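Local coordinates for protein ribose-phosphate pyrophosphokinase (Sulfolobus solfataricus, PDB 4TWB) that transfers the pyrophosphoryl group of ATP to ribose 5-phosphate, making the nucleotide precursor 5-phospho-alpha-D-ribose 1-diphosphate (PRPP), as a magnesium-dependent homodimer, at residues M1-S7 against E48-Q54; L24-E28 against I39-S43; L67-E72 against I112-V118. All coordinates share one frame; numbering follows the deposited sequence.

Contact 1. Residues M1-S7 against E48-Q54; sequences MIIIGGS and EEVLLVQ
Ile2, Ile3, Ile4 and Gly5 pair in order with Val50, Leu51, Leu52 and Val53 as neighbouring parallel strands, whose short axes come within 4.6 Å at an angle of 29°. The ladder has five backbone bonds: Ile2 N to Glu49 O, Leu51 N to Ile2 O, Ile4 N to Leu51 O, Val53 N to Ile4 O and Gly6 N to Val53 O. They are not all alike, since Ile4 N stands 38° out of the Leu51 carbonyl plane. At the N-terminus the amino group of Met1 forms a salt bridge with Glu48, its N lying 3.2 Å from OE2 on that oxygen's anti lone pair. The Glu48 chain bends at chi2 (70°), which turns the carboxylate to the amino group; nearer the backbone, CG of Glu48 lies 3.5 Å from CG2 of Ile2. Met1 bends at chi3, bringing its CE methyl against CG and both methyls of Leu51.

Successive residues alternate between the faces. On one, Ile4 CD1 touches CG1 of Val50 and Leu52 stands beside Ile4; Ile74 of helix 60-76 covers Ile4 and Leu52, Leu67 also reaches Leu52, and Ala79, past the helix, packs on Val50. On the other, Ile3 meets Leu51 (CG1 to CB 4.1 Å) and Val53 (CG2 to CG2 4.3 Å), with Ile22 packing on Ile3. Beyond the ladder, Gln54 OE1 accepts the backbone N-H of Ala8, while Ser7 OG bonds to Glu66.

From strand 2-5 the sheet grows outward to 24-31, and from 49-53 in the other direction to 81-86. These two parallel strands are therefore the point where strand order reverses, a hallmark of Rossmann-like alpha/beta sheets, here in the N-terminal domain of the PRTase-like family.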
loop_
_atom_site.group_PDB
_atom_site.type_symbol
_atom_site.label_atom_id
_atom_site.label_comp_id
_atom_site.label_asym_id
_atom_site.label_seq_id
_atom_site.Cartn_x
_atom_site.Cartn_y
_atom_site.Cartn_z
ATOM N N MET A 1 2.793 25.834 -15.552
ATOM C CA MET A 1 2.311 25.129 -14.366
ATOM C C MET A 1 0.977 24.450 -14.608
ATOM O O MET A 1 0.073 25.051 -15.193
ATOM C CB MET A 1 2.145 26.089 -13.190
ATOM C CG MET A 1 3.424 26.409 -12.462
ATOM S SD MET A 1 3.066 27.065 -10.820
ATOM C CE MET A 1 2.452 25.595 -10.026
ATOM N N ILE A 2 0.854 23.204 -14.150
ATOM C CA ILE A 2 -0.442 22.524 -14.149
ATOM C C ILE A 2 -0.657 21.700 -12.885
ATOM O O ILE A 2 0.292 21.339 -12.183
ATOM C CB ILE A 2 -0.650 21.620 -15.379
ATOM C CG1 ILE A 2 0.287 20.422 -15.329
ATOM C CG2 ILE A 2 -0.438 22.396 -16.663
ATOM C CD1 ILE A 2 0.033 19.456 -16.446
ATOM N N ILE A 3 -1.921 21.415 -12.609
ATOM C CA ILE A 3 -2.299 20.654 -11.437
ATOM C C ILE A 3 -2.724 19.278 -11.895
ATOM O O ILE A 3 -3.590 19.148 -12.765
ATOM C CB ILE A 3 -3.506 21.295 -10.717
ATOM C CG1 ILE A 3 -3.115 22.635 -10.103
ATOM C CG2 ILE A 3 -4.046 20.359 -9.656
ATOM C CD1 ILE A 3 -4.303 23.440 -9.654
ATOM N N ILE A 4 -2.117 18.249 -11.317
ATOM C CA ILE A 4 -2.562 16.894 -11.581
ATOM C C ILE A 4 -3.237 16.357 -10.352
ATOM O O ILE A 4 -2.621 16.278 -9.300
ATOM C CB ILE A 4 -1.402 15.955 -11.965
ATOM C CG1 ILE A 4 -0.728 16.437 -13.253
ATOM C CG2 ILE A 4 -1.930 14.547 -12.158
ATOM C CD1 ILE A 4 0.537 15.710 -13.580
ATOM N N GLY A 5 -4.503 15.984 -10.496
ATOM C CA GLY A 5 -5.246 15.373 -9.412
ATOM C C GLY A 5 -5.088 13.867 -9.356
ATOM O O GLY A 5 -5.457 13.153 -10.293
ATOM N N GLY A 6 -4.545 13.373 -8.251
ATOM C CA GLY A 6 -4.370 11.944 -8.075
ATOM C C GLY A 6 -5.675 11.204 -7.874
ATOM O O GLY A 6 -6.755 11.718 -8.168
ATOM N N SER A 7 -5.562 9.982 -7.368
ATOM C CA SER A 7 -6.715 9.135 -7.098
ATOM C C SER A 7 -7.452 9.529 -5.829
ATOM O O SER A 7 -8.565 9.054 -5.574
ATOM C CB SER A 7 -6.257 7.687 -6.952
ATOM O OG SER A 7 -5.279 7.568 -5.934
ATOM N N GLU A 48 6.376 20.957 -18.306
ATOM C CA GLU A 48 5.532 21.625 -17.327
ATOM C C GLU A 48 6.055 21.508 -15.882
ATOM O O GLU A 48 6.785 20.571 -15.538
ATOM C CB GLU A 48 4.120 21.054 -17.412
ATOM C CG GLU A 48 3.032 22.088 -17.266
ATOM C CD GLU A 48 2.969 23.006 -18.462
ATOM O OE1 GLU A 48 2.802 22.478 -19.590
ATOM O OE2 GLU A 48 3.095 24.242 -18.266
ATOM N N GLU A 49 5.691 22.482 -15.047
ATOM C CA GLU A 49 5.863 22.364 -13.603
ATOM C C GLU A 49 4.569 21.795 -13.044
ATOM O O GLU A 49 3.480 22.308 -13.313
ATOM C CB GLU A 49 6.145 23.722 -12.976
ATOM C CG GLU A 49 7.612 24.118 -12.978
ATOM C CD GLU A 49 7.843 25.507 -12.392
ATOM O OE1 GLU A 49 8.815 25.674 -11.616
ATOM O OE2 GLU A 49 7.048 26.426 -12.709
ATOM N N VAL A 50 4.673 20.725 -12.273
ATOM C CA VAL A 50 3.470 20.031 -11.841
ATOM C C VAL A 50 3.136 20.231 -10.362
ATOM O O VAL A 50 4.013 20.310 -9.496
ATOM C CB VAL A 50 3.552 18.536 -12.159
ATOM C CG1 VAL A 50 2.254 17.840 -11.777
ATOM C CG2 VAL A 50 3.837 18.343 -13.625
ATOM N N LEU A 51 1.844 20.338 -10.093
ATOM C CA LEU A 51 1.347 20.336 -8.731
ATOM C C LEU A 51 0.483 19.102 -8.593
ATOM O O LEU A 51 -0.658 19.089 -9.058
ATOM C CB LEU A 51 0.512 21.585 -8.446
ATOM C CG LEU A 51 1.225 22.937 -8.464
ATOM C CD1 LEU A 51 0.283 24.037 -7.994
ATOM C CD2 LEU A 51 2.487 22.899 -7.612
ATOM N N LEU A 52 1.042 18.068 -7.968
ATOM C CA LEU A 52 0.326 16.823 -7.758
ATOM C C LEU A 52 -0.468 16.920 -6.458
ATOM O O LEU A 52 0.091 17.228 -5.406
ATOM C CB LEU A 52 1.326 15.674 -7.661
ATOM C CG LEU A 52 0.889 14.240 -7.991
ATOM C CD1 LEU A 52 1.573 13.296 -7.006
ATOM C CD2 LEU A 52 -0.615 14.052 -7.968
ATOM N N VAL A 53 -1.768 16.672 -6.529
ATOM C CA VAL A 53 -2.580 16.544 -5.335
ATOM C C VAL A 53 -2.942 15.082 -5.067
ATOM O O VAL A 53 -3.716 14.486 -5.811
ATOM C CB VAL A 53 -3.864 17.354 -5.459
ATOM C CG1 VAL A 53 -4.749 17.121 -4.231
ATOM C CG2 VAL A 53 -3.535 18.832 -5.619
ATOM N N GLN A 54 -2.356 14.518 -4.011
ATOM C CA GLN A 54 -2.639 13.154 -3.562
ATOM C C GLN A 54 -2.661 13.132 -2.051
ATOM O O GLN A 54 -1.623 13.287 -1.421
ATOM C CB GLN A 54 -1.548 12.172 -4.010
ATOM C CG GLN A 54 -1.955 11.226 -5.112
ATOM C CD GLN A 54 -3.068 10.283 -4.712
ATOM O OE1 GLN A 54 -4.222 10.493 -5.063
ATOM N NE2 GLN A 54 -2.728 9.242 -3.981
#

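Contact 2. Residues L24-E28 against I39-S43; sequences LVKVE and IRVPS
Glu28 and Arg40 form an antiparallel hydrogen-bonded pair of the beta hairpin 24-31/37-40: Glu28 N gives to Arg40 O and Arg40 N to Glu28 O, each 2.9 Å. Their side chains leave on the same face. Glu28, with CG anti to its backbone N (chi1 -173°), extends so that OE1 lies 3.3 Å from CD of Arg40 but 3.8 Å from NH1, a long salt bridge with the carboxylate and guanidinium planes turned 40° apart. The stronger hold on that guanidinium comes from Asp100 of the second subunit, which takes NH2; Arg40 is thus placed at the dimer interface, its side chain about 9 Å from a bound AMP.

Val27 turns to the interior, where CG2 is 4.2 Å from CG2 of Val41 and CG1 is 4.3 Å from CD1 of Ile39. Helix 60-76 backs this layer, with Ile70 against Ile39 and Thr73 against Val41, while strand 2-5 bonds to Val25 and Val27 along the edge of strand 24-31 that faces away from 37-40. The ladder stops at Pro42, which has no N-H to offer the Lys26 carbonyl. Instead the proline ring lies against strand 24-31, its CD 3.9 Å from Val25 CG1.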
loop_
_atom_site.group_PDB
_atom_site.type_symbol
_atom_site.label_atom_id
_atom_site.label_comp_id
_atom_site.label_asym_id
_atom_site.label_seq_id
_atom_site.Cartn_x
_atom_site.Cartn_y
_atom_site.Cartn_z
ATOM N N LEU A 24 -6.358 22.063 -14.865
ATOM C CA LEU A 24 -6.436 20.839 -14.083
ATOM C C LEU A 24 -6.482 19.573 -14.944
ATOM O O LEU A 24 -7.374 19.402 -15.785
ATOM C CB LEU A 24 -7.653 20.879 -13.156
ATOM C CG LEU A 24 -7.992 19.583 -12.420
ATOM C CD1 LEU A 24 -6.864 19.141 -11.497
ATOM C CD2 LEU A 24 -9.283 19.744 -11.643
ATOM N N VAL A 25 -5.525 18.680 -14.704
ATOM C CA VAL A 25 -5.462 17.390 -15.385
ATOM C C VAL A 25 -5.680 16.254 -14.390
ATOM O O VAL A 25 -4.905 16.092 -13.446
ATOM C CB VAL A 25 -4.098 17.212 -16.053
ATOM C CG1 VAL A 25 -3.885 15.766 -16.447
ATOM C CG2 VAL A 25 -3.980 18.137 -17.252
ATOM N N LYS A 26 -6.734 15.469 -14.594
ATOM C CA LYS A 26 -7.041 14.355 -13.689
ATOM C C LYS A 26 -6.400 13.019 -14.096
ATOM O O LYS A 26 -6.514 12.583 -15.248
ATOM C CB LYS A 26 -8.558 14.182 -13.519
ATOM C CG LYS A 26 -9.209 15.267 -12.669
ATOM C CD LYS A 26 -10.206 14.662 -11.696
ATOM C CE LYS A 26 -10.611 15.667 -10.618
ATOM N NZ LYS A 26 -11.146 15.020 -9.373
ATOM N N VAL A 27 -5.733 12.375 -13.138
ATOM C CA VAL A 27 -5.148 11.044 -13.342
ATOM C C VAL A 27 -6.223 9.964 -13.524
ATOM O O VAL A 27 -7.170 9.861 -12.744
ATOM C CB VAL A 27 -4.229 10.644 -12.166
ATOM C CG1 VAL A 27 -4.118 9.139 -12.059
ATOM C CG2 VAL A 27 -2.865 11.258 -12.326
ATOM N N GLU A 28 -6.076 9.166 -14.570
ATOM C CA GLU A 28 -6.969 8.034 -14.788
ATOM C C GLU A 28 -6.550 6.916 -13.836
ATOM O O GLU A 28 -5.368 6.548 -13.760
ATOM C CB GLU A 28 -6.899 7.566 -16.245
ATOM C CG GLU A 28 -7.917 6.499 -16.625
ATOM C CD GLU A 28 -7.733 5.986 -18.061
ATOM O OE1 GLU A 28 -6.963 6.602 -18.843
ATOM O OE2 GLU A 28 -8.368 4.960 -18.402
ATOM N N ILE A 39 -2.811 3.100 -13.126
ATOM C CA ILE A 39 -2.468 4.514 -13.083
ATOM C C ILE A 39 -2.037 5.030 -14.453
ATOM O O ILE A 39 -1.083 4.524 -15.036
ATOM C CB ILE A 39 -1.309 4.758 -12.080
ATOM C CG1 ILE A 39 -1.784 4.502 -10.644
ATOM C CG2 ILE A 39 -0.740 6.164 -12.233
ATOM C CD1 ILE A 39 -2.867 5.429 -10.185
ATOM N N ARG A 40 -2.735 6.045 -14.956
ATOM C CA ARG A 40 -2.367 6.684 -16.219
ATOM C C ARG A 40 -2.448 8.222 -16.164
ATOM O O ARG A 40 -3.460 8.784 -15.748
ATOM C CB ARG A 40 -3.258 6.175 -17.349
ATOM C CG ARG A 40 -2.717 6.509 -18.725
ATOM C CD ARG A 40 -3.805 6.437 -19.776
ATOM N NE ARG A 40 -3.313 6.898 -21.070
ATOM C CZ ARG A 40 -4.001 6.823 -22.205
ATOM N NH1 ARG A 40 -5.223 6.301 -22.212
ATOM N NH2 ARG A 40 -3.466 7.265 -23.337
ATOM N N VAL A 41 -1.389 8.895 -16.604
ATOM C CA VAL A 41 -1.339 10.358 -16.614
ATOM C C VAL A 41 -1.646 10.911 -18.006
ATOM O O VAL A 41 -0.765 10.950 -18.869
ATOM C CB VAL A 41 0.043 10.858 -16.189
ATOM C CG1 VAL A 41 0.083 12.377 -16.247
ATOM C CG2 VAL A 41 0.389 10.356 -14.795
ATOM N N PRO A 42 -2.889 11.388 -18.206
ATOM C CA PRO A 42 -3.565 11.449 -19.515
ATOM C C PRO A 42 -3.179 12.598 -20.444
ATOM O O PRO A 42 -3.762 12.695 -21.530
ATOM C CB PRO A 42 -5.055 11.584 -19.142
ATOM C CG PRO A 42 -5.112 11.588 -17.616
ATOM C CD PRO A 42 -3.732 11.959 -17.148
ATOM N N SER A 43 -2.235 13.445 -20.047
ATOM C CA SER A 43 -1.861 14.565 -20.913
ATOM C C SER A 43 -0.397 14.542 -21.312
ATOM O O SER A 43 0.345 13.609 -20.984
ATOM C CB SER A 43 -2.184 15.919 -20.255
ATOM O OG SER A 43 -3.396 16.485 -20.746
#

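Contact 3. Residues L67-E72 against I112-V118; sequences LFLIAE and ILSEVGV
Phe68 and Ile112 form the tight part of this contact: the CG2 methyl of Ile112 sits over one face of the phenyl ring, 3.5 Å from its centroid and 19° off the normal, a CH-pi contact. Phe68 CG lies anti to the carbonyl carbon (chi1 -54°), which swings the ring to the Ile112 side. Leu113 arrives differently, its CD2 methyl at the ring edge near the ring plane (4.2 Å to CE1), and the same methyl packs 3.6 Å from CD2 of Leu67. A second close spot lies a helical turn further on, where Val116 CG1 rests on CB of Ala71, while Val116 CG2 lies 3.9 Å from CG of Glu72. An alanine in place of Phe68 would probably leave the Ile112 methyl without its aromatic face and open a gap beside Leu113.

The Glu72 end is looser. Its OE2 comes only to 4.4 Å from OE2 of Glu115, a partly exposed and poorly ordered residue of like charge. Arg75 forms a salt bridge with Glu72, probably easing this repulsion, and Thr108 and His111 of the second subunit hydrogen-bond to the same carboxylate. Ile112 of the second subunit packs on Phe68 as well.

Helix 105-114 ends here in a Schellman motif, with Gly117 at positive phi; Val118 N bonds to Leu113 O and Gly117 N to Ser114 O. The chain then turns into strand 120-124. Helix 60-76 and this helix end lie side by side on the sheet: Leu67 rests on Leu52 of strand 49-53, and Ala71 and Val118 share Leu82 of strand 81-86.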
loop_
_atom_site.group_PDB
_atom_site.type_symbol
_atom_site.label_atom_id
_atom_site.label_comp_id
_atom_site.label_asym_id
_atom_site.label_seq_id
_atom_site.Cartn_x
_atom_site.Cartn_y
_atom_site.Cartn_z
ATOM N N LEU A 67 0.522 7.080 -4.973
ATOM C CA LEU A 67 1.342 8.286 -4.987
ATOM C C LEU A 67 2.698 7.997 -5.608
ATOM O O LEU A 67 3.123 8.715 -6.508
ATOM C CB LEU A 67 1.490 8.879 -3.576
ATOM C CG LEU A 67 2.482 10.027 -3.356
ATOM C CD1 LEU A 67 2.106 11.253 -4.150
ATOM C CD2 LEU A 67 2.562 10.363 -1.894
ATOM N N PHE A 68 3.370 6.949 -5.132
ATOM C CA PHE A 68 4.672 6.558 -5.674
ATOM C C PHE A 68 4.612 6.349 -7.182
ATOM O O PHE A 68 5.481 6.831 -7.911
ATOM C CB PHE A 68 5.194 5.275 -5.038
ATOM C CG PHE A 68 5.258 5.313 -3.553
ATOM C CD1 PHE A 68 5.498 6.491 -2.886
ATOM C CD2 PHE A 68 5.101 4.152 -2.821
ATOM C CE1 PHE A 68 5.568 6.521 -1.511
ATOM C CE2 PHE A 68 5.168 4.171 -1.449
ATOM C CZ PHE A 68 5.404 5.365 -0.789
ATOM N N LEU A 69 3.593 5.624 -7.642
ATOM C CA LEU A 69 3.455 5.297 -9.064
ATOM C C LEU A 69 3.218 6.536 -9.919
ATOM O O LEU A 69 3.872 6.714 -10.956
ATOM C CB LEU A 69 2.293 4.345 -9.275
ATOM C CG LEU A 69 2.442 2.972 -8.644
ATOM C CD1 LEU A 69 1.253 2.100 -9.039
ATOM C CD2 LEU A 69 3.764 2.347 -9.072
ATOM N N ILE A 70 2.265 7.366 -9.495
ATOM C CA ILE A 70 1.949 8.601 -10.189
ATOM C C ILE A 70 3.178 9.515 -10.240
ATOM O O ILE A 70 3.482 10.120 -11.270
ATOM C CB ILE A 70 0.801 9.345 -9.503
ATOM C CG1 ILE A 70 -0.485 8.527 -9.591
ATOM C CG2 ILE A 70 0.613 10.736 -10.120
ATOM C CD1 ILE A 70 -1.595 9.019 -8.696
ATOM N N ALA A 71 3.896 9.602 -9.129
ATOM C CA ALA A 71 5.062 10.462 -9.061
ATOM C C ALA A 71 6.120 10.089 -10.097
ATOM O O ALA A 71 6.542 10.934 -10.881
ATOM C CB ALA A 71 5.646 10.436 -7.675
ATOM N N GLU A 72 6.551 8.830 -10.105
ATOM C CA GLU A 72 7.537 8.382 -11.095
ATOM C C GLU A 72 7.059 8.570 -12.534
ATOM O O GLU A 72 7.810 9.041 -13.378
ATOM C CB GLU A 72 7.971 6.935 -10.859
ATOM C CG GLU A 72 9.299 6.821 -10.127
ATOM C CD GLU A 72 10.093 5.604 -10.550
ATOM O OE1 GLU A 72 9.507 4.704 -11.190
ATOM O OE2 GLU A 72 11.306 5.549 -10.249
ATOM N N ILE A 112 11.378 7.496 0.275
ATOM C CA ILE A 112 10.788 6.975 -0.948
ATOM C C ILE A 112 10.291 8.072 -1.868
ATOM O O ILE A 112 10.334 7.910 -3.082
ATOM C CB ILE A 112 9.608 6.019 -0.657
ATOM C CG1 ILE A 112 10.123 4.683 -0.111
ATOM C CG2 ILE A 112 8.760 5.792 -1.909
ATOM C CD1 ILE A 112 9.047 3.632 0.060
ATOM N N LEU A 113 9.792 9.169 -1.300
ATOM C CA LEU A 113 9.274 10.277 -2.106
ATOM C C LEU A 113 10.367 11.079 -2.810
ATOM O O LEU A 113 10.115 11.665 -3.857
ATOM C CB LEU A 113 8.424 11.221 -1.257
ATOM C CG LEU A 113 7.037 10.746 -0.837
ATOM C CD1 LEU A 113 6.471 11.671 0.232
ATOM C CD2 LEU A 113 6.105 10.704 -2.027
ATOM N N SER A 114 11.565 11.132 -2.226
ATOM C CA SER A 114 12.701 11.823 -2.853
ATOM C C SER A 114 13.156 11.044 -4.084
ATOM O O SER A 114 13.146 11.572 -5.201
ATOM C CB SER A 114 13.873 11.988 -1.876
ATOM O OG SER A 114 13.512 12.729 -0.723
ATOM N N GLU A 115 13.580 9.797 -3.861
ATOM C CA GLU A 115 13.615 8.787 -4.914
ATOM C C GLU A 115 12.189 8.835 -5.428
ATOM O O GLU A 115 11.304 9.221 -4.680
ATOM C CB GLU A 115 13.930 7.429 -4.289
ATOM C CG GLU A 115 13.600 6.213 -5.148
ATOM C CD GLU A 115 14.689 5.893 -6.160
ATOM O OE1 GLU A 115 15.832 6.381 -5.979
ATOM O OE2 GLU A 115 14.401 5.151 -7.133
ATOM N N VAL A 116 11.937 8.494 -6.680
ATOM C CA VAL A 116 10.562 8.580 -7.201
ATOM C C VAL A 116 10.253 9.948 -7.799
ATOM O O VAL A 116 9.348 10.075 -8.626
ATOM C CB VAL A 116 9.483 8.194 -6.144
ATOM C CG1 VAL A 116 8.266 9.082 -6.251
ATOM C CG2 VAL A 116 9.074 6.741 -6.273
ATOM N N GLY A 117 11.003 10.966 -7.378
ATOM C CA GLY A 117 11.056 12.237 -8.097
ATOM C C GLY A 117 10.325 13.469 -7.568
ATOM O O GLY A 117 10.195 14.461 -8.292
ATOM N N VAL A 118 9.839 13.427 -6.327
ATOM C CA VAL A 118 9.188 14.597 -5.735
ATOM C C VAL A 118 10.233 15.644 -5.332
ATOM O O VAL A 118 11.165 15.367 -4.567
ATOM C CB VAL A 118 8.321 14.222 -4.515
ATOM C CG1 VAL A 118 7.719 15.457 -3.914
ATOM C CG2 VAL A 118 7.225 13.256 -4.912
#

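All three contacts lie in the N-terminal PRTase-like domain. Contacts 1 and 2 have centres 9 Å apart and share one mixed sheet, since strands 2-5 and 24-31 are neighbours in it: Ile3 O lies 2.8 Å from Val25 N, a probable hydrogen bond. Contact 2 is nested in the chain loop that contact 1 closes; contact 3 follows both, its centre 13 Å from contact 1 and 16 Å from contact 2. Helix 60-76 links them, for Ile70 packs on Leu52 of contact 1 and on Val27 and Ile39 of contact 2. Contacts 2 and 3 also touch the second subunit, so the sheet's hairpin edge and its covering helices both enter the dimer interface.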